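Local coordinates for protein toll (Drosophila melanogaster, PDB 4LXR), which binds the cleaved, active form of the cytokine Spätzle as a cell-surface receptor, switching on Toll signalling in innate immunity and in dorsal-ventral patterning of the embryo, at residues L735-F738 and T739-N742; P760-M763 and V764-S767; T55-T58 and D59-Q62. One frame throughout, in Å; residues are numbered along the deposited sequence.

In the fold
The three contacts are local: a helix end and two 3-10 turns, at the two ends of the leucine-rich-repeat ectodomain of Toll. Contacts 1 and 2 both belong to the second C-terminal cap, their centres about 12 Å apart, and they pack directly on each other: L736 CD1 of contact 1 lies 3.5 Å from M763 CG of contact 2, and L736 CD2 also reaches the L766-S767 backbone. Contact 3 is far away near the N-terminus, with its centre about 112 Å from that of either of the others. A glycan lies beside it, about 5 Å from the T55 side chain. No other protein chain of the assembly touches any of the three contacts.

Contact 1. Residues L735-F738 and T739-N742; sequences LLLF and TQDN
The backbone NH of T739 reaches back to L735 O over 3.1 Å, an α-helical i to i-4 bond near the C-terminal end of helix 733-740, within the second LRR C-terminal cap. The T739 hydroxyl sits between its own backbone N and carbonyl carbon (chi1 67°), where OG1 donates to L736 O at 2.8 Å, while CG2, anti to the carbonyl carbon, meets L735 CD1 at 4.0 Å. Q740 brings a second donor to L736 O, its backbone N, so this carbonyl is gripped twice. The extended Q740 side chain runs back over the preceding turn, with NE2 against L736 CG and OE1 3.6 Å from L737 CD2. At D741 the chain leaves helical geometry; the D741 NH still bonds to L737 O and makes a weak bond to F738 O. N742 closes the end with its side chain: its amide stacks over one face of the F738 ring, the planes 30° apart, and OD1 makes a weak bond to R745. The other neighbours of the ring include L707 and L710 of helix 704-710 and I746. An alanine in place of F738 would remove the ring and would probably open a gap against these residues, costing the N742 amide its stacking surface. The amide also holds the backbone: ND2, with the acceptor in the amide plane, donates to F738 O at 2.7 Å and a nearly straight 169°.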
loop_
_atom_site.group_PDB
_atom_site.type_symbol
_atom_site.label_atom_id
_atom_site.label_comp_id
_atom_site.label_asym_id
_atom_site.label_seq_id
_atom_site.Cartn_x
_atom_site.Cartn_y
_atom_site.Cartn_z
ATOM N N LEU A 735 20.682 48.004 56.726
ATOM C CA LEU A 735 20.227 46.692 56.283
ATOM C C LEU A 735 18.771 46.462 56.683
ATOM O O LEU A 735 17.980 45.942 55.890
ATOM C CB LEU A 735 21.124 45.565 56.811
ATOM C CG LEU A 735 20.632 44.127 56.565
ATOM C CD1 LEU A 735 20.449 43.831 55.087
ATOM C CD2 LEU A 735 21.526 43.087 57.207
ATOM N N LEU A 736 18.411 46.864 57.899
ATOM C CA LEU A 736 17.032 46.692 58.352
ATOM C C LEU A 736 16.086 47.495 57.465
ATOM O O LEU A 736 15.090 46.959 56.986
ATOM C CB LEU A 736 16.858 47.055 59.840
ATOM C CG LEU A 736 15.492 46.689 60.438
ATOM C CD1 LEU A 736 15.278 45.185 60.384
ATOM C CD2 LEU A 736 15.268 47.219 61.893
ATOM N N LEU A 737 16.411 48.766 57.222
ATOM C CA LEU A 737 15.575 49.610 56.353
ATOM C C LEU A 737 15.493 49.094 54.897
ATOM O O LEU A 737 14.430 49.147 54.283
ATOM C CB LEU A 737 16.031 51.077 56.386
ATOM C CG LEU A 737 15.794 51.879 57.676
ATOM C CD1 LEU A 737 16.465 53.259 57.574
ATOM C CD2 LEU A 737 14.304 52.010 58.017
ATOM N N PHE A 738 16.614 48.604 54.368
ATOM C CA PHE A 738 16.643 47.982 53.048
ATOM C C PHE A 738 15.620 46.850 52.950
ATOM O O PHE A 738 14.787 46.851 52.045
ATOM C CB PHE A 738 18.056 47.470 52.710
ATOM C CG PHE A 738 18.139 46.678 51.423
ATOM C CD1 PHE A 738 18.161 47.320 50.189
ATOM C CD2 PHE A 738 18.219 45.289 51.448
ATOM C CE1 PHE A 738 18.245 46.586 48.995
ATOM C CE2 PHE A 738 18.303 44.546 50.258
ATOM C CZ PHE A 738 18.315 45.199 49.032
ATOM N N THR A 739 15.669 45.910 53.892
ATOM C CA THR A 739 14.775 44.757 53.852
ATOM C C THR A 739 13.304 45.167 53.925
ATOM O O THR A 739 12.462 44.592 53.234
ATOM C CB THR A 739 15.068 43.733 54.969
ATOM O OG1 THR A 739 14.753 44.318 56.245
ATOM C CG2 THR A 739 16.534 43.282 54.925
ATOM N N GLN A 740 13.017 46.173 54.748
ATOM C CA GLN A 740 11.657 46.652 54.944
ATOM C C GLN A 740 11.066 47.253 53.672
ATOM O O GLN A 740 9.857 47.121 53.431
ATOM C CB GLN A 740 11.576 47.668 56.109
ATOM C CG GLN A 740 11.945 47.103 57.478
ATOM C CD GLN A 740 11.907 48.157 58.570
ATOM O OE1 GLN A 740 11.873 49.352 58.288
ATOM N NE2 GLN A 740 11.895 47.717 59.819
ATOM N N ASP A 741 11.891 47.915 52.858
ATOM C CA ASP A 741 11.352 48.476 51.613
ATOM C C ASP A 741 11.674 47.656 50.348
ATOM O O ASP A 741 11.534 48.148 49.231
ATOM C CB ASP A 741 11.776 49.929 51.420
ATOM C CG ASP A 741 10.781 50.720 50.578
ATOM O OD1 ASP A 741 9.571 50.379 50.582
ATOM O OD2 ASP A 741 11.209 51.696 49.925
ATOM N N ASN A 742 12.105 46.413 50.512
ATOM C CA ASN A 742 12.430 45.606 49.326
ATOM C C ASN A 742 11.792 44.244 49.338
ATOM O O ASN A 742 12.439 43.236 49.111
ATOM C CB ASN A 742 13.940 45.516 49.110
ATOM C CG ASN A 742 14.503 46.804 48.563
ATOM O OD1 ASN A 742 14.453 47.039 47.366
ATOM N ND2 ASN A 742 14.999 47.666 49.441
#

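Contact 2. Residues P760-M763 and V764-S767; sequences PTRM and VELS
R762 and E765 are joined first through the backbone, in a short 3-10 turn that follows strand 761-762 in the second LRR C-terminal cap. E765 N donates to R762 O at 3.0 Å, and one residue further L766 N donates to M763 O at 2.9 Å. In both bonds the donor stands well above the carbonyl plane, 58° out of it in the first, as the tight i to i-3 winding brings the NH over the peptide. Van der Waals contacts surround these bonds. The methyl of T761 touches L766 across the turn, CG2 to CD2 at 3.8 Å, the two side chains meeting at about a right angle; the same CD2 packs on the carbonyl oxygen R762 O. R762 and V764 instead lie alongside each other and point the same way, with V764 CG2 against R762 CB at 3.9 Å. Charge probably adds a loose attraction: E765 OE2 lies at the edge of the R762 guanidinium, near its plane, but 4.5 Å from NE, beyond a salt bridge, while NH1 bonds to N750 O. M763 is buried: CG anti to the backbone N (chi1 -176°) carries its side chain away from the following residues, and it packs on W726, M752 and C754. Before the turn, strand 761-762 pairs antiparallel with strand 753-754; after it, the chain runs into helix 768-771, where S767 is the N-cap and its OG takes the NH of N769.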
loop_
_atom_site.group_PDB
_atom_site.type_symbol
_atom_site.label_atom_id
_atom_site.label_comp_id
_atom_site.label_asym_id
_atom_site.label_seq_id
_atom_site.Cartn_x
_atom_site.Cartn_y
_atom_site.Cartn_z
ATOM N N PRO A 760 18.031 34.131 69.184
ATOM C CA PRO A 760 17.831 34.412 67.756
ATOM C C PRO A 760 16.378 34.801 67.451
ATOM O O PRO A 760 15.444 34.109 67.874
ATOM C CB PRO A 760 18.204 33.089 67.082
ATOM C CG PRO A 760 17.891 32.053 68.102
ATOM C CD PRO A 760 18.142 32.688 69.457
ATOM N N THR A 761 16.207 35.900 66.722
ATOM C CA THR A 761 14.901 36.507 66.507
ATOM C C THR A 761 14.721 36.860 65.035
ATOM O O THR A 761 15.662 37.345 64.415
ATOM C CB THR A 761 14.802 37.810 67.306
ATOM O OG1 THR A 761 15.128 37.552 68.677
ATOM C CG2 THR A 761 13.400 38.402 67.212
ATOM N N ARG A 762 13.531 36.634 64.475
ATOM C CA ARG A 762 13.280 37.020 63.081
ATOM C C ARG A 762 13.535 38.513 62.874
ATOM O O ARG A 762 13.085 39.352 63.664
ATOM C CB ARG A 762 11.852 36.713 62.649
ATOM C CG ARG A 762 11.518 35.264 62.402
ATOM C CD ARG A 762 10.151 35.179 61.727
ATOM N NE ARG A 762 9.493 33.902 61.979
ATOM C CZ ARG A 762 9.738 32.784 61.302
ATOM N NH1 ARG A 762 10.634 32.779 60.325
ATOM N NH2 ARG A 762 9.085 31.666 61.605
ATOM N N MET A 763 14.255 38.840 61.814
ATOM C CA MET A 763 14.553 40.228 61.519
ATOM C C MET A 763 13.285 41.050 61.274
ATOM O O MET A 763 13.218 42.227 61.679
ATOM C CB MET A 763 15.520 40.347 60.335
ATOM C CG MET A 763 15.920 41.786 60.078
ATOM S SD MET A 763 17.179 42.019 58.831
ATOM C CE MET A 763 18.592 41.225 59.599
ATOM N N VAL A 764 12.274 40.437 60.655
ATOM C CA VAL A 764 10.985 41.114 60.447
ATOM C C VAL A 764 10.278 41.496 61.742
ATOM O O VAL A 764 9.341 42.283 61.713
ATOM C CB VAL A 764 9.961 40.301 59.589
ATOM C CG1 VAL A 764 10.444 40.155 58.151
ATOM C CG2 VAL A 764 9.683 38.944 60.219
ATOM N N GLU A 765 10.707 40.931 62.867
ATOM C CA GLU A 765 10.145 41.321 64.154
ATOM C C GLU A 765 10.887 42.496 64.810
ATOM O O GLU A 765 10.454 43.001 65.847
ATOM C CB GLU A 765 10.054 40.121 65.100
ATOM C CG GLU A 765 8.954 39.152 64.688
ATOM C CD GLU A 765 8.816 37.995 65.643
ATOM O OE1 GLU A 765 9.067 38.185 66.852
ATOM O OE2 GLU A 765 8.475 36.889 65.179
ATOM N N LEU A 766 11.986 42.940 64.200
ATOM C CA LEU A 766 12.758 44.062 64.748
ATOM C C LEU A 766 12.384 45.394 64.119
ATOM O O LEU A 766 12.251 45.508 62.887
ATOM C CB LEU A 766 14.276 43.854 64.587
ATOM C CG LEU A 766 15.004 42.954 65.588
ATOM C CD1 LEU A 766 14.649 43.345 67.002
ATOM C CD2 LEU A 766 14.688 41.481 65.352
ATOM N N SER A 767 12.230 46.389 64.981
ATOM C CA SER A 767 12.073 47.778 64.593
ATOM C C SER A 767 13.436 48.480 64.599
ATOM O O SER A 767 14.393 48.008 65.217
ATOM C CB SER A 767 11.137 48.477 65.594
ATOM O OG SER A 767 11.036 49.860 65.332
#

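Contact 3. Residues T55-T58 and D59-Q62; sequences TDTT and DYQQ
The tight part of this turn, near the N-terminal end of the ectodomain, is gathered round the D59 carboxylate, which T55 meets through its backbone. The oxygen D59 OD2 is approached nearly along its C-O axis by the NH of T55, at 2.8 Å and an almost straight 177°, and D56 N adds a weak bond to the same oxygen. With CG anti to the carbonyl carbon (chi1 -72°), the D59 side chain folds back over the start of the turn and ties its carboxylate to the backbone just before it. A backbone bond lies beside it: D59 N to D56 O at 2.9 Å. D56 in turn uses OD1, through its anti lone pair, to accept from T58 N at 3.1 Å, an Asx turn that opens the 3-10 segment. From there Y60 N bonds to T57 O and Q61 N to T58 O at 3.1 Å, and the NH in each case sits above the carbonyl plane, as in successive 3-10 turns. The exposed T58 and Q61 make the looser, solvent side. T58 OG1 makes a weak bond to D56 OD1, and Q61 touches the turn mainly through CB, 3.2 Å from T58 O. CD2 of the Y60 ring comes within 3.3 Å of T57 O, while its hydroxyl leaves the turn to bond with M81 O. The whole turn lies in the connection from strand 47-52 to strand 70-72; Y60 packs on L54 and C80, D59 on T37 and L54, and C80 is disulfide-linked to C52 at the end of strand 47-52.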
loop_
_atom_site.group_PDB
_atom_site.type_symbol
_atom_site.label_atom_id
_atom_site.label_comp_id
_atom_site.label_asym_id
_atom_site.label_seq_id
_atom_site.Cartn_x
_atom_site.Cartn_y
_atom_site.Cartn_z
ATOM N N THR A 55 -33.770 -34.483 0.786
ATOM C CA THR A 55 -33.375 -35.847 1.129
ATOM C C THR A 55 -33.978 -36.776 0.086
ATOM O O THR A 55 -33.494 -37.881 -0.143
ATOM C CB THR A 55 -33.877 -36.285 2.533
ATOM O OG1 THR A 55 -35.163 -36.906 2.417
ATOM C CG2 THR A 55 -33.977 -35.101 3.488
ATOM N N ASP A 56 -35.027 -36.288 -0.565
ATOM C CA ASP A 56 -35.888 -37.115 -1.391
ATOM C C ASP A 56 -36.582 -36.277 -2.460
ATOM O O ASP A 56 -36.897 -35.109 -2.252
ATOM C CB ASP A 56 -36.952 -37.747 -0.495
ATOM C CG ASP A 56 -37.501 -39.014 -1.060
ATOM O OD1 ASP A 56 -38.393 -38.934 -1.928
ATOM O OD2 ASP A 56 -37.046 -40.091 -0.626
ATOM N N THR A 57 -36.844 -36.884 -3.600
ATOM C CA THR A 57 -37.533 -36.211 -4.688
ATOM C C THR A 57 -38.950 -35.754 -4.280
ATOM O O THR A 57 -39.468 -34.757 -4.789
ATOM C CB THR A 57 -37.530 -37.118 -5.951
ATOM O OG1 THR A 57 -36.593 -36.596 -6.910
ATOM C CG2 THR A 57 -38.899 -37.238 -6.562
ATOM N N THR A 58 -39.562 -36.463 -3.336
ATOM C CA THR A 58 -40.858 -36.038 -2.808
ATOM C C THR A 58 -40.806 -34.684 -2.070
ATOM O O THR A 58 -41.845 -34.059 -1.858
ATOM C CB THR A 58 -41.489 -37.100 -1.878
ATOM O OG1 THR A 58 -40.790 -37.130 -0.626
ATOM C CG2 THR A 58 -41.428 -38.471 -2.520
ATOM N N ASP A 59 -39.612 -34.239 -1.673
ATOM C CA ASP A 59 -39.476 -32.953 -0.981
ATOM C C ASP A 59 -39.935 -31.767 -1.839
ATOM O O ASP A 59 -40.285 -30.712 -1.302
ATOM C CB ASP A 59 -38.037 -32.714 -0.508
ATOM C CG ASP A 59 -37.647 -33.588 0.665
ATOM O OD1 ASP A 59 -38.541 -34.198 1.290
ATOM O OD2 ASP A 59 -36.436 -33.651 0.970
ATOM N N TYR A 60 -39.949 -31.939 -3.162
ATOM C CA TYR A 60 -40.439 -30.890 -4.065
ATOM C C TYR A 60 -41.887 -30.470 -3.780
ATOM O O TYR A 60 -42.358 -29.451 -4.282
ATOM C CB TYR A 60 -40.274 -31.295 -5.535
ATOM C CG TYR A 60 -38.853 -31.175 -6.040
ATOM C CD1 TYR A 60 -38.212 -29.941 -6.080
ATOM C CD2 TYR A 60 -38.152 -32.295 -6.491
ATOM C CE1 TYR A 60 -36.910 -29.826 -6.538
ATOM C CE2 TYR A 60 -36.857 -32.186 -6.959
ATOM C CZ TYR A 60 -36.239 -30.947 -6.980
ATOM O OH TYR A 60 -34.946 -30.836 -7.437
ATOM N N GLN A 61 -42.575 -31.265 -2.967
ATOM C CA GLN A 61 -43.924 -30.976 -2.502
ATOM C C GLN A 61 -43.941 -29.722 -1.628
ATOM O O GLN A 61 -44.979 -29.077 -1.461
ATOM C CB GLN A 61 -44.422 -32.162 -1.681
ATOM C CG GLN A 61 -45.918 -32.249 -1.489
ATOM C CD GLN A 61 -46.318 -33.523 -0.760
ATOM O OE1 GLN A 61 -45.458 -34.268 -0.283
ATOM N NE2 GLN A 61 -47.624 -33.782 -0.675
ATOM N N GLN A 62 -42.789 -29.378 -1.061
ATOM C CA GLN A 62 -42.723 -28.231 -0.162
ATOM C C GLN A 62 -42.369 -26.945 -0.901
ATOM O O GLN A 62 -42.011 -25.953 -0.276
ATOM C CB GLN A 62 -41.730 -28.488 0.972
ATOM C CG GLN A 62 -42.069 -29.706 1.802
ATOM C CD GLN A 62 -40.900 -30.199 2.630
ATOM O OE1 GLN A 62 -40.220 -29.418 3.292
ATOM N NE2 GLN A 62 -40.660 -31.506 2.596
#